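Local coordinates for UPF0045 protein MJ1052 (Methanocaldococcus jannaschii, PDB 2EPI), which is of unknown function but belongs to the thiamine-binding protein family and may therefore bind thiamine or a related small molecule, at the interface of chains A and B. Sequence-based numbering; all coordinates share one arbitrary frame. Chains: chain A/B, UPF0045 protein MJ1052.

The interface of chains A and B. Residues chain A 23, 26, 30, 42; chain B 96-97.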
loop_
_atom_site.group_PDB
_atom_site.type_symbol
_atom_site.label_atom_id
_atom_site.label_comp_id
_atom_site.label_asym_id
_atom_site.label_seq_id
_atom_site.Cartn_x
_atom_site.Cartn_y
_atom_site.Cartn_z
ATOM N N SER A 23 6.036 -10.297 -15.622
ATOM C CA SER A 23 5.216 -11.465 -15.334
ATOM C C SER A 23 6.051 -12.683 -14.963
ATOM O O SER A 23 5.633 -13.504 -14.150
ATOM C CB SER A 23 4.333 -11.795 -16.541
ATOM O OG SER A 23 5.120 -12.091 -17.682
ATOM N N VAL A 26 6.741 -12.374 -11.345
ATOM C CA VAL A 26 5.506 -12.464 -10.579
ATOM C C VAL A 26 5.151 -13.940 -10.443
ATOM O O VAL A 26 4.713 -14.400 -9.389
ATOM C CB VAL A 26 4.353 -11.725 -11.301
ATOM C CG1 VAL A 26 3.050 -11.903 -10.537
ATOM C CG2 VAL A 26 4.696 -10.248 -11.441
ATOM N N ILE A 30 4.818 -16.424 -7.006
ATOM C CA ILE A 30 3.639 -17.235 -6.745
ATOM C C ILE A 30 4.029 -18.683 -6.471
ATOM O O ILE A 30 3.490 -19.317 -5.565
ATOM C CB ILE A 30 2.662 -17.185 -7.938
ATOM C CG1 ILE A 30 2.061 -15.779 -8.048
ATOM C CG2 ILE A 30 1.571 -18.231 -7.765
ATOM C CD1 ILE A 30 1.159 -15.587 -9.246
ATOM N N THR A 42 -4.503 -15.588 -6.261
ATOM C CA THR A 42 -3.882 -14.538 -7.060
ATOM C C THR A 42 -4.893 -13.721 -7.852
ATOM O O THR A 42 -5.815 -14.267 -8.455
ATOM C CB THR A 42 -2.863 -15.133 -8.063
ATOM O OG1 THR A 42 -1.768 -15.716 -7.347
ATOM C CG2 THR A 42 -2.326 -14.048 -8.997
ATOM N N ALA B 96 -0.760 -13.719 -18.522
ATOM C CA ALA B 96 0.691 -13.574 -18.598
ATOM C C ALA B 96 1.415 -14.317 -17.479
ATOM O O ALA B 96 2.560 -14.739 -17.650
ATOM C CB ALA B 96 1.068 -12.093 -18.569
ATOM N N ILE B 97 0.752 -14.476 -16.336
ATOM C CA ILE B 97 1.359 -15.172 -15.205
ATOM C C ILE B 97 0.761 -16.560 -14.991
ATOM O O ILE B 97 0.761 -17.077 -13.873
ATOM C CB ILE B 97 1.205 -14.365 -13.892
ATOM C CG1 ILE B 97 -0.277 -14.138 -13.587
ATOM C CG2 ILE B 97 1.944 -13.042 -14.009
ATOM C CD1 ILE B 97 -0.530 -13.372 -12.300
#
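B:Ile97 lies against the face of helix 23-33 of chain A presented by A:Ser23, A:Val26 and A:Ile30, and reaches on to A:Thr42 of strand 39-43. This is a small, apolar patch between two copies of a thiamine-binding-family (UPF0045) protein, hiding 163 Å² summed over the residues of both chains, as part of a larger two-fold interface. It recurs with the chains exchanged across the two-fold axis, and the structure alone does not show whether the pair forms in solution.

The two branches of B:Ile97 divide the hydrophobic work. CG1 sits between the backbone N and the carbonyl carbon (chi1 59°), and the extended chain beyond it carries CD1 away from the main chain. The short branch, CG2, meets the helix near its start, where it packs on CB of A:Ser23 at 3.7 Å and on CG1 of A:Val26 at 3.8 Å. With CG1 anti to its backbone N (chi1 176°), A:Val26 turns this methyl towards CG2 of B:Ile97, and the two side chains run obliquely to each other. The long branch ends tip to tip with the threonine, CD1 of B:Ile97 lying 3.8 Å from the methyl CG2 of A:Thr42. A looser contact of 4.1 Å joins the same CD1 to CD1 of A:Ile30, the side chains of A:Ile30 and B:Ile97 crossing at about a right angle.

One residue back, where helix 90-96 ends, B:Ala96 packs beside A:Ser23. Its methyl CB stands 3.9 Å from the serine CB, while its carbonyl O approaches that same CB at 3.6 Å.

No N or O of one chain comes within bonding reach of the other in this patch; the hydroxyl OG of A:Ser23 is 3.7 Å from O of B:Ala96, too far for a hydrogen bond.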